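Side-chain contacts in putative epimerase (Burkholderia cenocepacia, PDB 4LW8), which probably acts on a nucleotide sugar in lipopolysaccharide O-antigen biosynthesis, as a member of the NAD(P)-dependent epimerase/dehydratase family: residues A[113-118]-A[172-177]; A[31-36]-A[312-317]; A[200-205]-A[262-267]; A[154-157]-A[161-164]. All blocks are in the same frame, centred on the assembly; numbering follows the deposited sequence.

Interaction 1: residues A[113-118]-A[172-177]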
loop_
_atom_site.group_PDB
_atom_site.type_symbol
_atom_site.label_atom_id
_atom_site.label_comp_id
_atom_site.label_asym_id
_atom_site.label_seq_id
_atom_site.Cartn_x
_atom_site.Cartn_y
_atom_site.Cartn_z
ATOM N N GLY A 113 8.785 -3.993 -8.201
ATOM C CA GLY A 113 9.512 -3.501 -9.365
ATOM C C GLY A 113 10.097 -2.115 -9.093
ATOM O O GLY A 113 11.249 -1.826 -9.419
ATOM N N THR A 114 9.299 -1.250 -8.482
ATOM C CA THR A 114 9.777 0.079 -8.089
ATOM C C THR A 114 10.872 -0.037 -7.025
ATOM O O THR A 114 11.883 0.650 -7.079
ATOM C CB THR A 114 8.631 0.937 -7.562
ATOM O OG1 THR A 114 7.645 1.057 -8.599
ATOM C CG2 THR A 114 9.131 2.327 -7.162
ATOM N N ARG A 115 10.676 -0.930 -6.064
ATOM C CA ARG A 115 11.687 -1.134 -5.044
ATOM C C ARG A 115 13.010 -1.615 -5.672
ATOM O O ARG A 115 14.094 -1.154 -5.280
ATOM C CB ARG A 115 11.198 -2.127 -3.985
ATOM C CG ARG A 115 12.079 -2.157 -2.739
ATOM C CD ARG A 115 11.735 -3.288 -1.793
ATOM N NE ARG A 115 12.547 -3.208 -0.582
ATOM C CZ ARG A 115 13.798 -3.650 -0.487
ATOM N NH1 ARG A 115 14.386 -4.220 -1.529
ATOM N NH2 ARG A 115 14.465 -3.523 0.655
ATOM N N ASN A 116 12.928 -2.518 -6.651
ATOM C CA ASN A 116 14.137 -2.981 -7.329
ATOM C C ASN A 116 14.890 -1.850 -7.998
ATOM O O ASN A 116 16.120 -1.807 -7.944
ATOM C CB ASN A 116 13.813 -4.041 -8.369
ATOM C CG ASN A 116 13.365 -5.339 -7.749
ATOM O OD1 ASN A 116 13.583 -5.577 -6.568
ATOM N ND2 ASN A 116 12.757 -6.194 -8.550
ATOM N N LEU A 117 14.149 -0.938 -8.621
ATOM C CA LEU A 117 14.749 0.245 -9.239
ATOM C C LEU A 117 15.473 1.118 -8.206
ATOM O O LEU A 117 16.604 1.540 -8.436
ATOM C CB LEU A 117 13.689 1.083 -9.962
ATOM C CG LEU A 117 14.154 2.468 -10.432
ATOM C CD1 LEU A 117 15.252 2.362 -11.520
ATOM C CD2 LEU A 117 12.958 3.298 -10.937
ATOM N N LEU A 118 14.807 1.405 -7.083
ATOM C CA LEU A 118 15.388 2.262 -6.052
ATOM C C LEU A 118 16.632 1.612 -5.452
ATOM O O LEU A 118 17.640 2.286 -5.242
ATOM C CB LEU A 118 14.345 2.581 -4.952
ATOM C CG LEU A 118 13.113 3.343 -5.467
ATOM C CD1 LEU A 118 12.079 3.524 -4.380
ATOM C CD2 LEU A 118 13.486 4.713 -6.064
ATOM N N LYS A 172 9.197 5.990 -0.263
ATOM C CA LYS A 172 9.642 6.925 0.756
ATOM C C LYS A 172 10.604 6.280 1.744
ATOM O O LYS A 172 11.292 6.990 2.465
ATOM C CB LYS A 172 8.438 7.534 1.481
ATOM C CG LYS A 172 7.615 8.442 0.564
ATOM C CD LYS A 172 6.452 9.120 1.304
ATOM C CE LYS A 172 5.820 10.198 0.420
ATOM N NZ LYS A 172 4.748 10.973 1.090
ATOM N N LEU A 173 10.660 4.946 1.786
ATOM C CA LEU A 173 11.643 4.277 2.646
ATOM C C LEU A 173 13.074 4.549 2.158
ATOM O O LEU A 173 14.019 4.381 2.902
ATOM C CB LEU A 173 11.394 2.763 2.708
ATOM C CG LEU A 173 9.982 2.327 3.129
ATOM C CD1 LEU A 173 9.845 0.811 3.112
ATOM C CD2 LEU A 173 9.633 2.874 4.520
ATOM N N TRP A 174 13.214 4.985 0.912
ATOM C CA TRP A 174 14.525 5.240 0.311
ATOM C C TRP A 174 14.916 6.724 0.342
ATOM O O TRP A 174 15.931 7.108 -0.235
ATOM C CB TRP A 174 14.530 4.708 -1.136
ATOM C CG TRP A 174 14.353 3.219 -1.157
ATOM C CD1 TRP A 174 13.167 2.521 -1.109
ATOM C CD2 TRP A 174 15.394 2.239 -1.178
ATOM N NE1 TRP A 174 13.415 1.172 -1.114
ATOM C CE2 TRP A 174 14.772 0.968 -1.156
ATOM C CE3 TRP A 174 16.797 2.309 -1.231
ATOM C CZ2 TRP A 174 15.503 -0.222 -1.179
ATOM C CZ3 TRP A 174 17.526 1.120 -1.242
ATOM C CH2 TRP A 174 16.876 -0.125 -1.219
ATOM N N ALA A 175 14.125 7.548 1.032
ATOM C CA ALA A 175 14.304 8.995 0.998
ATOM C C ALA A 175 15.652 9.430 1.575
ATOM O O ALA A 175 16.171 10.478 1.207
ATOM C CB ALA A 175 13.172 9.698 1.745
ATOM N N ASP A 176 16.220 8.630 2.470
ATOM C CA ASP A 176 17.519 8.969 3.063
ATOM C C ASP A 176 18.670 8.704 2.085
ATOM O O ASP A 176 19.801 9.128 2.315
ATOM C CB ASP A 176 17.743 8.183 4.366
ATOM C CG ASP A 176 17.583 6.664 4.177
ATOM O OD1 ASP A 176 16.855 6.242 3.242
ATOM O OD2 ASP A 176 18.188 5.892 4.961
ATOM N N ARG A 177 18.381 7.994 1.000
ATOM C CA ARG A 177 19.425 7.588 0.062
ATOM C C ARG A 177 19.271 8.228 -1.314
ATOM O O ARG A 177 20.248 8.370 -2.043
ATOM C CB ARG A 177 19.451 6.057 -0.059
ATOM C CG ARG A 177 20.210 5.383 1.104
ATOM C CD ARG A 177 19.748 3.948 1.349
ATOM N NE ARG A 177 18.411 3.884 1.941
ATOM C CZ ARG A 177 17.803 2.757 2.305
ATOM N NH1 ARG A 177 18.406 1.586 2.120
ATOM N NH2 ARG A 177 16.589 2.797 2.846
#

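Interaction 2: residues A[31-36]-A[312-317]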
loop_
_atom_site.group_PDB
_atom_site.type_symbol
_atom_site.label_atom_id
_atom_site.label_comp_id
_atom_site.label_asym_id
_atom_site.label_seq_id
_atom_site.Cartn_x
_atom_site.Cartn_y
_atom_site.Cartn_z
ATOM N N GLY A 31 6.522 7.371 -22.298
ATOM C CA GLY A 31 7.966 7.337 -22.478
ATOM C C GLY A 31 8.440 7.981 -23.771
ATOM O O GLY A 31 9.462 8.646 -23.795
ATOM N N ARG A 32 7.691 7.793 -24.846
ATOM C CA ARG A 32 8.073 8.368 -26.136
ATOM C C ARG A 32 8.181 9.890 -26.063
ATOM O O ARG A 32 9.093 10.484 -26.626
ATOM C CB ARG A 32 7.085 7.963 -27.227
ATOM C CG ARG A 32 7.342 8.676 -28.543
ATOM C CD ARG A 32 6.649 8.009 -29.708
ATOM N NE ARG A 32 5.207 8.224 -29.682
ATOM C CZ ARG A 32 4.441 8.299 -30.764
ATOM N NH1 ARG A 32 4.978 8.201 -31.977
ATOM N NH2 ARG A 32 3.137 8.491 -30.636
ATOM N N TYR A 33 7.218 10.512 -25.396
ATOM C CA TYR A 33 7.231 11.950 -25.173
ATOM C C TYR A 33 8.253 12.383 -24.100
ATOM O O TYR A 33 8.854 13.444 -24.217
ATOM C CB TYR A 33 5.822 12.408 -24.814
ATOM C CG TYR A 33 4.881 12.202 -25.978
ATOM C CD1 TYR A 33 4.815 13.121 -27.017
ATOM C CD2 TYR A 33 4.093 11.060 -26.064
ATOM C CE1 TYR A 33 3.974 12.923 -28.092
ATOM C CE2 TYR A 33 3.235 10.860 -27.132
ATOM C CZ TYR A 33 3.191 11.793 -28.146
ATOM O OH TYR A 33 2.364 11.604 -29.223
ATOM N N MET A 34 8.450 11.568 -23.063
ATOM C CA MET A 34 9.433 11.888 -22.027
ATOM C C MET A 34 10.829 11.934 -22.643
ATOM O O MET A 34 11.670 12.771 -22.289
ATOM C CB MET A 34 9.401 10.855 -20.892
ATOM C CG MET A 34 10.126 11.317 -19.629
ATOM S SD MET A 34 9.279 12.695 -18.837
ATOM C CE MET A 34 10.562 13.957 -18.861
ATOM N N ALA A 35 11.059 11.030 -23.586
ATOM C CA ALA A 35 12.336 10.962 -24.284
ATOM C C ALA A 35 12.632 12.277 -25.020
ATOM O O ALA A 35 13.710 12.853 -24.867
ATOM C CB ALA A 35 12.339 9.787 -25.245
ATOM N N GLU A 36 11.668 12.764 -25.796
ATOM C CA GLU A 36 11.848 14.019 -26.519
ATOM C C GLU A 36 12.129 15.192 -25.560
ATOM O O GLU A 36 13.013 16.010 -25.815
ATOM C CB GLU A 36 10.621 14.315 -27.384
ATOM C CG GLU A 36 10.789 15.507 -28.331
ATOM C CD GLU A 36 10.619 16.853 -27.638
ATOM O OE1 GLU A 36 9.893 16.911 -26.611
ATOM O OE2 GLU A 36 11.220 17.845 -28.118
ATOM N N LEU A 312 -7.183 17.064 -29.133
ATOM C CA LEU A 312 -8.067 16.141 -29.825
ATOM C C LEU A 312 -7.888 16.242 -31.344
ATOM O O LEU A 312 -7.938 15.231 -32.040
ATOM C CB LEU A 312 -9.523 16.396 -29.429
ATOM C CG LEU A 312 -9.914 16.022 -27.990
ATOM C CD1 LEU A 312 -11.284 16.586 -27.617
ATOM C CD2 LEU A 312 -9.891 14.512 -27.807
ATOM N N ARG A 313 -7.672 17.449 -31.854
ATOM C CA ARG A 313 -7.488 17.629 -33.295
ATOM C C ARG A 313 -6.185 16.965 -33.720
ATOM O O ARG A 313 -6.108 16.312 -34.761
ATOM C CB ARG A 313 -7.477 19.111 -33.679
ATOM C CG ARG A 313 -7.514 19.332 -35.191
ATOM C CD ARG A 313 -7.567 20.805 -35.570
ATOM N NE ARG A 313 -8.842 21.435 -35.226
ATOM C CZ ARG A 313 -9.947 21.363 -35.968
ATOM N NH1 ARG A 313 -9.948 20.670 -37.101
ATOM N NH2 ARG A 313 -11.054 21.981 -35.575
ATOM N N TRP A 314 -5.167 17.149 -32.887
ATOM C CA TRP A 314 -3.872 16.516 -33.057
ATOM C C TRP A 314 -4.038 15.006 -33.226
ATOM O O TRP A 314 -3.498 14.416 -34.163
ATOM C CB TRP A 314 -2.997 16.849 -31.851
ATOM C CG TRP A 314 -1.662 16.167 -31.770
ATOM C CD1 TRP A 314 -0.721 16.065 -32.758
ATOM C CD2 TRP A 314 -1.085 15.566 -30.606
ATOM N NE1 TRP A 314 0.391 15.406 -32.287
ATOM C CE2 TRP A 314 0.196 15.094 -30.969
ATOM C CE3 TRP A 314 -1.533 15.369 -29.296
ATOM C CZ2 TRP A 314 1.030 14.431 -30.068
ATOM C CZ3 TRP A 314 -0.697 14.717 -28.397
ATOM C CH2 TRP A 314 0.564 14.252 -28.788
ATOM N N MET A 315 -4.827 14.397 -32.340
ATOM C CA MET A 315 -5.065 12.948 -32.360
ATOM C C MET A 315 -5.905 12.504 -33.574
ATOM O O MET A 315 -5.610 11.480 -34.199
ATOM C CB MET A 315 -5.741 12.512 -31.049
ATOM C CG MET A 315 -4.859 12.749 -29.801
ATOM S SD MET A 315 -5.744 12.614 -28.228
ATOM C CE MET A 315 -6.258 10.897 -28.239
ATOM N N VAL A 316 -6.964 13.249 -33.886
ATOM C CA VAL A 316 -7.794 12.924 -35.044
ATOM C C VAL A 316 -6.954 12.980 -36.322
ATOM O O VAL A 316 -6.990 12.062 -37.136
ATOM C CB VAL A 316 -9.004 13.871 -35.188
ATOM C CG1 VAL A 316 -9.654 13.700 -36.570
ATOM C CG2 VAL A 316 -10.032 13.605 -34.081
ATOM N N ASP A 317 -6.187 14.054 -36.476
ATOM C CA ASP A 317 -5.341 14.227 -37.652
ATOM C C ASP A 317 -4.341 13.081 -37.788
ATOM O O ASP A 317 -4.109 12.582 -38.882
ATOM C CB ASP A 317 -4.594 15.564 -37.599
ATOM C CG ASP A 317 -5.514 16.758 -37.794
ATOM O OD1 ASP A 317 -6.646 16.573 -38.290
ATOM O OD2 ASP A 317 -5.086 17.888 -37.478
#

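Interaction 3: residues A[200-205]-A[262-267]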
loop_
_atom_site.group_PDB
_atom_site.type_symbol
_atom_site.label_atom_id
_atom_site.label_comp_id
_atom_site.label_asym_id
_atom_site.label_seq_id
_atom_site.Cartn_x
_atom_site.Cartn_y
_atom_site.Cartn_z
ATOM N N PRO A 200 -8.909 8.160 -26.658
ATOM C CA PRO A 200 -8.512 7.518 -27.923
ATOM C C PRO A 200 -9.629 6.683 -28.572
ATOM O O PRO A 200 -9.709 6.610 -29.803
ATOM C CB PRO A 200 -7.331 6.634 -27.506
ATOM C CG PRO A 200 -6.715 7.398 -26.348
ATOM C CD PRO A 200 -7.904 7.940 -25.596
ATOM N N LYS A 201 -10.490 6.082 -27.760
ATOM C CA LYS A 201 -11.639 5.343 -28.288
ATOM C C LYS A 201 -12.572 6.287 -29.055
ATOM O O LYS A 201 -12.968 6.001 -30.189
ATOM C CB LYS A 201 -12.383 4.646 -27.145
ATOM C CG LYS A 201 -13.549 3.736 -27.557
ATOM C CD LYS A 201 -14.422 3.394 -26.333
ATOM C CE LYS A 201 -15.669 2.597 -26.713
ATOM N NZ LYS A 201 -16.613 2.402 -25.557
ATOM N N LEU A 202 -12.885 7.430 -28.443
ATOM C CA LEU A 202 -13.711 8.461 -29.070
ATOM C C LEU A 202 -13.059 8.970 -30.353
ATOM O O LEU A 202 -13.715 9.070 -31.393
ATOM C CB LEU A 202 -13.939 9.629 -28.110
ATOM C CG LEU A 202 -15.159 9.617 -27.185
ATOM C CD1 LEU A 202 -15.377 8.251 -26.588
ATOM C CD2 LEU A 202 -14.965 10.638 -26.080
ATOM N N VAL A 203 -11.771 9.301 -30.276
ATOM C CA VAL A 203 -11.037 9.783 -31.451
ATOM C C VAL A 203 -11.051 8.744 -32.582
ATOM O O VAL A 203 -11.301 9.083 -33.739
ATOM C CB VAL A 203 -9.577 10.155 -31.088
ATOM C CG1 VAL A 203 -8.707 10.313 -32.344
ATOM C CG2 VAL A 203 -9.557 11.423 -30.253
ATOM N N ALA A 204 -10.802 7.481 -32.240
ATOM C CA ALA A 204 -10.785 6.408 -33.235
ATOM C C ALA A 204 -12.131 6.299 -33.944
ATOM O O ALA A 204 -12.188 6.125 -35.163
ATOM C CB ALA A 204 -10.417 5.078 -32.595
ATOM N N HIS A 205 -13.215 6.421 -33.187
ATOM C CA HIS A 205 -14.540 6.352 -33.790
ATOM C C HIS A 205 -14.773 7.523 -34.740
ATOM O O HIS A 205 -15.202 7.325 -35.878
ATOM C CB HIS A 205 -15.646 6.324 -32.730
ATOM C CG HIS A 205 -15.842 4.985 -32.088
ATOM N ND1 HIS A 205 -14.890 4.389 -31.284
ATOM C CD2 HIS A 205 -16.883 4.116 -32.143
ATOM C CE1 HIS A 205 -15.344 3.225 -30.856
ATOM N NE2 HIS A 205 -16.546 3.030 -31.373
ATOM N N ALA A 262 -18.803 17.208 -28.179
ATOM C CA ALA A 262 -19.098 18.416 -28.945
ATOM C C ALA A 262 -17.853 18.928 -29.680
ATOM O O ALA A 262 -17.951 19.395 -30.818
ATOM C CB ALA A 262 -19.664 19.490 -28.040
ATOM N N MET A 263 -16.689 18.822 -29.037
ATOM C CA MET A 263 -15.418 19.224 -29.650
ATOM C C MET A 263 -15.083 18.377 -30.870
ATOM O O MET A 263 -14.600 18.882 -31.891
ATOM C CB MET A 263 -14.268 19.124 -28.644
ATOM C CG MET A 263 -14.235 20.218 -27.589
ATOM S SD MET A 263 -12.922 19.937 -26.368
ATOM C CE MET A 263 -13.276 21.267 -25.235
ATOM N N LEU A 264 -15.312 17.076 -30.740
ATOM C CA LEU A 264 -14.982 16.150 -31.805
ATOM C C LEU A 264 -15.971 16.285 -32.946
ATOM O O LEU A 264 -15.593 16.157 -34.113
ATOM C CB LEU A 264 -14.943 14.718 -31.273
ATOM C CG LEU A 264 -13.723 14.391 -30.399
ATOM C CD1 LEU A 264 -13.957 13.111 -29.609
ATOM C CD2 LEU A 264 -12.462 14.262 -31.260
ATOM N N SER A 265 -17.232 16.563 -32.611
ATOM C CA SER A 265 -18.246 16.819 -33.629
ATOM C C SER A 265 -17.846 18.014 -34.488
ATOM O O SER A 265 -17.995 17.982 -35.709
ATOM C CB SER A 265 -19.620 17.064 -32.994
ATOM O OG SER A 265 -20.116 15.882 -32.366
ATOM N N ARG A 266 -17.333 19.063 -33.845
ATOM C CA ARG A 266 -16.897 20.261 -34.565
ATOM C C ARG A 266 -15.694 19.940 -35.451
ATOM O O ARG A 266 -15.607 20.407 -36.589
ATOM C CB ARG A 266 -16.550 21.389 -33.587
ATOM N N ILE A 267 -14.793 19.105 -34.934
ATOM C CA ILE A 267 -13.591 18.710 -35.663
ATOM C C ILE A 267 -13.915 17.800 -36.857
ATOM O O ILE A 267 -13.398 17.994 -37.962
ATOM C CB ILE A 267 -12.595 17.989 -34.737
ATOM C CG1 ILE A 267 -12.013 18.967 -33.713
ATOM C CG2 ILE A 267 -11.470 17.353 -35.539
ATOM C CD1 ILE A 267 -11.315 18.289 -32.528
#

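Interaction 4: residues A[154-157]-A[161-164]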
loop_
_atom_site.group_PDB
_atom_site.type_symbol
_atom_site.label_atom_id
_atom_site.label_comp_id
_atom_site.label_asym_id
_atom_site.label_seq_id
_atom_site.Cartn_x
_atom_site.Cartn_y
_atom_site.Cartn_z
ATOM N N PRO A 154 -6.174 9.810 0.584
ATOM C CA PRO A 154 -6.308 8.810 -0.477
ATOM C C PRO A 154 -7.507 7.905 -0.235
ATOM O O PRO A 154 -7.877 7.658 0.923
ATOM C CB PRO A 154 -5.002 8.019 -0.386
ATOM C CG PRO A 154 -4.025 8.959 0.283
ATOM C CD PRO A 154 -4.870 9.731 1.270
ATOM N N ALA A 155 -8.126 7.448 -1.316
ATOM C CA ALA A 155 -9.171 6.427 -1.239
ATOM C C ALA A 155 -9.165 5.597 -2.522
ATOM O O ALA A 155 -10.139 5.606 -3.278
ATOM C CB ALA A 155 -10.545 7.070 -1.005
ATOM N N PRO A 156 -8.057 4.894 -2.789
ATOM C CA PRO A 156 -7.933 4.157 -4.058
ATOM C C PRO A 156 -9.078 3.151 -4.235
ATOM O O PRO A 156 -9.460 2.496 -3.264
ATOM C CB PRO A 156 -6.575 3.455 -3.918
ATOM C CG PRO A 156 -6.361 3.354 -2.411
ATOM C CD PRO A 156 -6.900 4.658 -1.900
ATOM N N ALA A 157 -9.639 3.063 -5.441
ATOM C CA ALA A 157 -10.886 2.322 -5.646
ATOM C C ALA A 157 -10.711 1.049 -6.487
ATOM O O ALA A 157 -11.685 0.385 -6.821
ATOM C CB ALA A 157 -11.941 3.228 -6.287
ATOM N N ALA A 161 -4.946 1.189 -8.338
ATOM C CA ALA A 161 -4.779 2.450 -7.599
ATOM C C ALA A 161 -4.134 2.214 -6.220
ATOM O O ALA A 161 -3.311 3.013 -5.765
ATOM C CB ALA A 161 -6.130 3.169 -7.460
ATOM N N VAL A 162 -4.511 1.118 -5.562
ATOM C CA VAL A 162 -3.906 0.735 -4.284
ATOM C C VAL A 162 -2.407 0.479 -4.458
ATOM O O VAL A 162 -1.586 0.917 -3.638
ATOM C CB VAL A 162 -4.571 -0.521 -3.682
ATOM C CG1 VAL A 162 -3.796 -0.991 -2.423
ATOM C CG2 VAL A 162 -6.052 -0.250 -3.343
ATOM N N SER A 163 -2.044 -0.218 -5.531
ATOM C CA SER A 163 -0.637 -0.568 -5.762
ATOM C C SER A 163 0.192 0.687 -6.014
ATOM O O SER A 163 1.357 0.749 -5.614
ATOM C CB SER A 163 -0.490 -1.579 -6.927
ATOM O OG SER A 163 -0.549 -0.975 -8.218
ATOM N N LYS A 164 -0.405 1.693 -6.657
ATOM C CA LYS A 164 0.295 2.969 -6.887
ATOM C C LYS A 164 0.531 3.717 -5.577
ATOM O O LYS A 164 1.613 4.268 -5.344
ATOM C CB LYS A 164 -0.490 3.854 -7.861
ATOM C CG LYS A 164 -0.367 3.441 -9.334
ATOM C CD LYS A 164 1.079 3.623 -9.814
ATOM C CE LYS A 164 1.188 3.633 -11.319
ATOM N NZ LYS A 164 2.616 3.801 -11.724
#

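Interaction 1: residues A[113-118]-A[172-177]
L118 and W174 form the dense half of this contact, while R115 meets the same indole more loosely on the side of the dimer partner. The L118 CB methylene sits almost squarely over the five-membered ring of W174, 3.9 Å from its centroid and 9° off the ring normal, a CH-pi contact. With CG turned beside the backbone N (chi1 -62°), L118 also brings its CD1 against W174 CD1 at 3.6 Å, so the pyrrole part of the indole is covered by aliphatic carbon. Both residues are buried, and their backbones approach to 7.1 Å between L118 CA and W174 CA.

R115 reaches the far end of the indole with an extended chain. The face of its guanidinium lies over W174 CZ2, with R115 CZ 3.9 Å from that atom, but W174 turns its edge to it; the two planes stand 74° apart, so this is a face-on-edge meeting and the positive charge does not sit over the ring. R115 NE is instead salt-bridged to D159 of the second subunit. On the indole face opposite L118 CB comes R177, the face of its guanidinium over W174 CE3 and its NE in a 3.1 Å salt bridge to D176 OD1. A175, which closes the turn begun at K172, and D176 after it are exposed.

The contact ties helix 103-122 to the loop between helix 159-172 and strand 180-189. Leucine packed on the indole face supplies its apolar part; at the margin both arginines engage carboxylates, which probably offsets their like charge, and one of these links crosses to the second subunit.

Interaction 2: residues A[31-36]-A[312-317]
Segments 31-36 and 312-317 stand well apart: even their nearest CA atoms, those of Y33 and M315, are separated by 14.3 Å, and the gap is spanned by two aromatic side chains, Y33 and W314, arriving from opposite directions. Each segment is regular helix, with backbone bonds such as A35 N to G31 O and V316 N to L312 O.

W314 puts its CG anti to the backbone N (chi1 174°), which sends the indole out from helix 308-321 with its six-membered ring leading. The phenol oxygen of Y33 meets that ring, Y33 OH lying 3.2 Å from W314 CH2 and equally close to CZ2, while Y33 CZ is 3.7 Å from W314 CH2. Y33 CE1 lies at the rim of the indole, in its plane. The ring planes are 75° apart with centroids separated by 5.8 Å, an oblique pairing.

G31 is the last glycine of the TGxxGxxG sequence that opens the Rossmann fold of this family, and helix 29-40 is the first helix of that fold; in relatives the motif lines the dinucleotide site. Y33 and W314 connect this first helix with a helix from the far end of the chain.

Y33 OH has its polar partner in the backbone, a hydrogen bond with V191 O, an oxygen that R32 NH2 also engages; R32 NH1 is salt-bridged to D58. The indole of W314 takes part in a cation-pi interaction with R228 and packs on V191, and R228 in turn touches Y33 from helix 227-240.

Interaction 3: residues A[200-205]-A[262-267]
Apolar contact between L264 and the neighbouring pair L202 and V203 is the whole of what passes between these two helix segments. L264, its CG beside the backbone N (chi1 -73°), pushes forward and divides its two methyls: L264 CD1 approaches L202 CB at 3.8 Å, and L264 CD2 approaches V203 CG2 at 4.2 Å. The L264 side chain crosses that of V203 at about a right angle, and that pair of methyls is their only approach this close. All three residues are buried, and the segments draw to 7.5 Å between V203 CA and L264 CA.

No hydrogen bond joins the two segments; the one side-chain bond within them runs from H205 ND1 to K201 O across 2.7 Å, with a donor angle of 151°. It arrives from above the carbonyl plane and holds the imidazole back against its own helix. K201 O accepts from H205 N as well, on the opposite face. S265 OG bonds L261 O one turn earlier and also Y206 OH, a polar link between the two helices beyond the apolar core.

These helices belong to the smaller, more C-terminal part of the fold, which in relatives among the extended short-chain dehydrogenases generally contributes to the substrate site. The other methyl of V203, CG1, leans on the backbone of M315 and V316 of helix 308-321, while V316 also packs on L264; V203 and L264 thus both also face that helix. L202 continues onto I213 and L215 of strand 212-215, which pairs in parallel with strand 273-276, and K201 NZ is hydrogen-bonded to S214 O.

Interaction 4: residues A[154-157]-A[161-164]
P156 and V162 are brought together by two sets of torsions: the polyproline II backbone of P156 (phi -57°, psi 137°) carries the pyrrolidine along the start of the helix, and chi1 of 173° in V162 puts CG1 anti to the backbone N and leaves CG2 beside that N, where it faces the proline. V162 CG2 then meets P156 CG at 3.7 Å, the two side chains crossing at about a right angle.

The proline does more than touch a methyl. P156 CB lies over the face of the peptide joining A161 to V162, 3.6 Å from A161 C and 3.5 Å from V162 N. A161 closes the other flank, its CB 3.6 Å from P156 CB and 4.0 Å from A157 N. The pyrrolidine lies on the helix backbone beside A161, and P156 CA and A161 CA are 5.0 Å apart. No hydrogen bond crosses the contact; A161 N is hydrogen-bonded instead to N158 OD1.

K164, whose side chain leads off away from the proline to bond A134 O through NZ, is the lysine of the Tyr-x-x-x-Lys signature of this family, and A161, V162 and S163 are its three intervening residues. P156 packs against the first turn of helix 159-172. Helix 103-122 lies alongside, where Y107 touches V162 and N110 ND2 bonds S163 OG. L165 meets P154 and P156, and the second subunit adds Y169 against both prolines and A166 against V162.

Interaction 4 uses the start of helix 159-172 and interaction 1 the loop that leaves its end; both border the second subunit, their centres 19 Å apart. Interactions 2 and 3 lie 16 Å apart and touch through helix 308-321, whose V316 packs on both V203 and L264. Interaction 2 is the surface contact, made by the phenol of Y33 against the indole of W314, with V191 O nearby as the partner of the hydroxyl; the other three are buried. Chemistry follows place: interaction 3 is aliphatic between helices, interaction 4 sets a proline on a helix backbone, and interaction 1, at the edge of the dimer, frames an aromatic core with arginines. Interactions 1 and 3 are the farthest apart, about 41 Å between centres.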